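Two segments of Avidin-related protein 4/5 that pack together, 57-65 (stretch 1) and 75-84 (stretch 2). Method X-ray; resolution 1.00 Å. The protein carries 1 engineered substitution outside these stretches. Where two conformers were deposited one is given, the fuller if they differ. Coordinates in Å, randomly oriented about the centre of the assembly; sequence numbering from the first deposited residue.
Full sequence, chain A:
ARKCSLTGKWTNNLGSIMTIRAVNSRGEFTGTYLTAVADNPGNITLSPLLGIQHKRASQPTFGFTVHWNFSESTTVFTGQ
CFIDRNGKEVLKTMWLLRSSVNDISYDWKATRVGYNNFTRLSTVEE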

# COMPACT_ATOMS: atom_id res chain seq x y z
N ALA A 57 24.12 -2.83 9.83
CA ALA A 57 23.19 -2.23 10.78
C ALA A 57 22.81 -3.16 11.92
O ALA A 57 22.51 -4.33 11.71
N SER A 58 22.78 -2.66 13.14
CA SER A 58 22.24 -3.48 14.23
C SER A 58 20.74 -3.67 14.13
O SER A 58 20.23 -4.69 14.58
N GLN A 59 20.03 -2.70 13.53
CA GLN A 59 18.58 -2.82 13.37
C GLN A 59 18.29 -2.75 11.87
O GLN A 59 17.84 -1.71 11.36
N PRO A 60 18.61 -3.82 11.15
CA PRO A 60 18.57 -3.77 9.68
C PRO A 60 17.17 -3.72 9.11
O PRO A 60 16.24 -4.31 9.66
N THR A 61 17.05 -3.05 7.97
CA THR A 61 15.89 -3.26 7.10
C THR A 61 16.15 -4.55 6.28
O THR A 61 17.29 -5.03 6.12
N PHE A 62 15.07 -5.08 5.72
CA PHE A 62 15.12 -6.33 4.97
C PHE A 62 13.90 -6.43 4.08
O PHE A 62 12.91 -5.70 4.25
N GLY A 63 13.95 -7.39 3.16
CA GLY A 63 12.81 -7.79 2.37
C GLY A 63 12.90 -9.27 2.08
O GLY A 63 14.00 -9.85 2.09
N PHE A 64 11.75 -9.91 1.82
CA PHE A 64 11.75 -11.27 1.34
C PHE A 64 10.50 -11.53 0.51
O PHE A 64 9.49 -10.86 0.65
N THR A 65 10.60 -12.55 -0.33
CA THR A 65 9.53 -13.05 -1.17
C THR A 65 9.15 -14.44 -0.70
O THR A 65 10.03 -15.28 -0.46
N THR A 75 3.76 -13.35 -2.14
CA THR A 75 3.79 -12.22 -1.22
C THR A 75 5.21 -11.71 -1.06
O THR A 75 6.15 -12.50 -1.00
N VAL A 76 5.36 -10.40 -0.95
CA VAL A 76 6.61 -9.80 -0.50
C VAL A 76 6.37 -9.09 0.81
O VAL A 76 5.33 -8.46 1.02
N PHE A 77 7.36 -9.19 1.69
CA PHE A 77 7.39 -8.50 2.98
C PHE A 77 8.62 -7.61 3.04
O PHE A 77 9.70 -8.00 2.60
N THR A 78 8.47 -6.42 3.62
CA THR A 78 9.63 -5.61 3.95
C THR A 78 9.45 -5.01 5.32
O THR A 78 8.33 -4.78 5.76
N GLY A 79 10.53 -4.74 6.01
CA GLY A 79 10.44 -4.20 7.34
C GLY A 79 11.79 -3.99 7.97
O GLY A 79 12.81 -3.92 7.27
N GLN A 80 11.77 -3.87 9.29
CA GLN A 80 12.97 -3.61 10.07
C GLN A 80 12.94 -4.46 11.33
O GLN A 80 11.88 -4.69 11.91
N CYS A 81 14.12 -4.92 11.73
CA CYS A 81 14.29 -5.63 13.02
C CYS A 81 14.73 -4.62 14.06
O CYS A 81 15.78 -3.98 13.90
N PHE A 82 13.93 -4.47 15.10
CA PHE A 82 14.25 -3.60 16.21
C PHE A 82 14.66 -4.43 17.42
O PHE A 82 14.09 -5.49 17.68
N ILE A 83 15.64 -3.92 18.15
CA ILE A 83 16.08 -4.47 19.43
C ILE A 83 15.75 -3.46 20.53
O ILE A 83 16.21 -2.33 20.49
N ASP A 84 14.93 -3.91 21.48
CA ASP A 84 14.52 -3.24 22.73
C ASP A 84 15.68 -2.93 23.65
O ASP A 84 16.75 -3.51 23.52

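The most unusual feature of this antiparallel pairing is a glycine that serves as the floor for an aromatic ring. Phe62, with chi1 p (61°) and chi2 83°, folds its ring back across the neighbouring strand, so that Gly79 CA lies 4.3 Å from the centroid of the ring formed by Phe62 CG through CZ, over its face. Gly79 has no side chain, which leaves the space free; its backbone is fully extended (phi/psi 179/-161), and an ideal CB there would stand only 3.4 Å from Phe62 CZ. The two residues are also a hydrogen-bonded bridge pair, Phe62 N giving to Gly79 O (3.0 Å) and Gly79 N to Phe62 O (3.1 Å).

Beside this ring sits Cys81, whose chi1 of -26° falls between the usual wells. Its polarizable sulfur packs against the Phe62 ring (Cys81 SG to Phe62 CD2, 3.6 Å) and the Pro60 ring (Cys81 SG to Pro60 CG, 3.7 Å). Pro60 cannot donate from its nitrogen, but its carbonyl accepts from the backbone, Cys81 N to Pro60 O at 3.0 Å.

On the same face of the sheet as Phe62, Phe64 repeats the p rotamer (61°) and meets Phe77, which is m (-69°). Their planes are 18° from parallel but slid apart, with little overlap, and Phe64 CE1 approaches Phe77 CD1 to 3.3 Å. The offset places Phe77 CB over the Phe64 face, 3.8 Å from the centroid of the ring carrying Phe64 CE1. Flat, buried side chains suit this layer because a ring face can lie close against a CB or a CA, as the Phe64 ring does against Phe77 CB and the Phe62 ring against Gly79 CA.

The other face carries Thr61, Thr65, Val76, Thr78 and Gln80, with Gly63, which has no side chain, among them. Beta-branched residues are at home in extended strands, and here they also supply compact contacts: Thr65 OG1 lies 3.5 Å from Val76 CG1, both residues being m. Thr78 is t, which lets its OG1 donate to Phe62 O at 2.8 Å, so that this carbonyl accepts from both the hydroxyl and Gly79 N. Thr61, m, has its OG1 hydrogen-bonded elsewhere in the structure.

Beyond the regular bridges, Gln59 (m, then t) has the length to carry its amide to the other strand. Its OE1 accepts from Ile83 N at 2.9 Å, substituting for a backbone carbonyl, and approaches the edge of the Phe82 ring, with Gln59 OE1 to Phe82 CD1 at 3.7 Å. Ile83, m then t, extends CD1 to within 3.5 Å of Ser58 O, covering the partly exposed end of the contact.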

# COMPACT_ATOMS: atom_id res chain seq x y z
CB ALA A 57 21.93 -1.79 10.06
CB SER A 58 22.59 -2.89 15.60
OG SER A 58 22.09 -1.57 15.73
CB GLN A 59 17.87 -1.70 14.12
CG GLN A 59 18.06 -1.81 15.63
CD GLN A 59 17.18 -0.86 16.42
OE1 GLN A 59 16.45 -1.29 17.29
NE2 GLN A 59 17.23 0.43 16.10
CB PRO A 60 19.23 -5.09 9.28
CG PRO A 60 18.91 -6.00 10.42
CD PRO A 60 19.06 -5.14 11.64
CB THR A 61 15.62 -2.08 6.25
OG1 THR A 61 15.42 -0.84 6.94
CG2 THR A 61 16.53 -1.99 5.15
CB PHE A 62 15.19 -7.55 5.93
CG PHE A 62 14.00 -7.65 6.84
CD1 PHE A 62 12.82 -8.25 6.38
CD2 PHE A 62 14.02 -7.09 8.11
CE1 PHE A 62 11.69 -8.29 7.20
CE2 PHE A 62 12.91 -7.17 8.92
CZ PHE A 62 11.75 -7.75 8.46
CB PHE A 64 11.95 -12.32 2.46
CG PHE A 64 10.91 -12.33 3.56
CD1 PHE A 64 9.76 -13.11 3.44
CD2 PHE A 64 11.11 -11.62 4.72
CE1 PHE A 64 8.83 -13.16 4.47
CE2 PHE A 64 10.17 -11.67 5.74
CZ PHE A 64 9.03 -12.44 5.60
CB THR A 65 10.04 -13.15 -2.62
OG1 THR A 65 10.40 -11.85 -3.10
CG2 THR A 65 8.96 -13.68 -3.55
CB THR A 75 3.23 -12.60 0.16
OG1 THR A 75 1.90 -13.07 -0.05
CG2 THR A 75 3.18 -11.40 1.12
CB VAL A 76 7.22 -8.84 -1.54
CG1 VAL A 76 7.68 -9.61 -2.79
CG2 VAL A 76 6.26 -7.72 -1.93
CB PHE A 77 7.53 -9.50 4.14
CG PHE A 77 6.34 -10.38 4.39
CD1 PHE A 77 6.10 -11.50 3.60
CD2 PHE A 77 5.48 -10.14 5.46
CE1 PHE A 77 5.04 -12.34 3.87
CE2 PHE A 77 4.40 -10.99 5.72
CZ PHE A 77 4.19 -12.07 4.92
CB THR A 78 9.90 -4.58 2.85
OG1 THR A 78 11.15 -3.92 3.06
CG2 THR A 78 8.85 -3.49 2.80
CB GLN A 80 13.08 -2.10 10.39
CG GLN A 80 14.38 -1.68 11.04
CD GLN A 80 14.60 -0.17 11.13
OE1 GLN A 80 15.68 0.25 11.63
NE2 GLN A 80 13.70 0.63 10.69
CB CYS A 81 15.33 -6.73 12.94
SG CYS A 81 15.60 -7.43 11.34
CB PHE A 82 13.03 -2.75 16.59
CG PHE A 82 12.64 -1.78 15.54
CD1 PHE A 82 13.39 -0.64 15.33
CD2 PHE A 82 11.52 -1.99 14.75
CE1 PHE A 82 13.04 0.26 14.34
CE2 PHE A 82 11.15 -1.08 13.78
CZ PHE A 82 11.91 0.05 13.58
CB ILE A 83 17.62 -4.69 19.48
CG1 ILE A 83 18.13 -5.49 18.28
CG2 ILE A 83 18.02 -5.37 20.78
CD1 ILE A 83 19.61 -5.26 18.00
CB ASP A 84 13.75 -4.26 23.60
CG ASP A 84 12.31 -3.95 23.77
OD1 ASP A 84 11.64 -4.90 24.20
OD2 ASP A 84 11.77 -2.85 23.52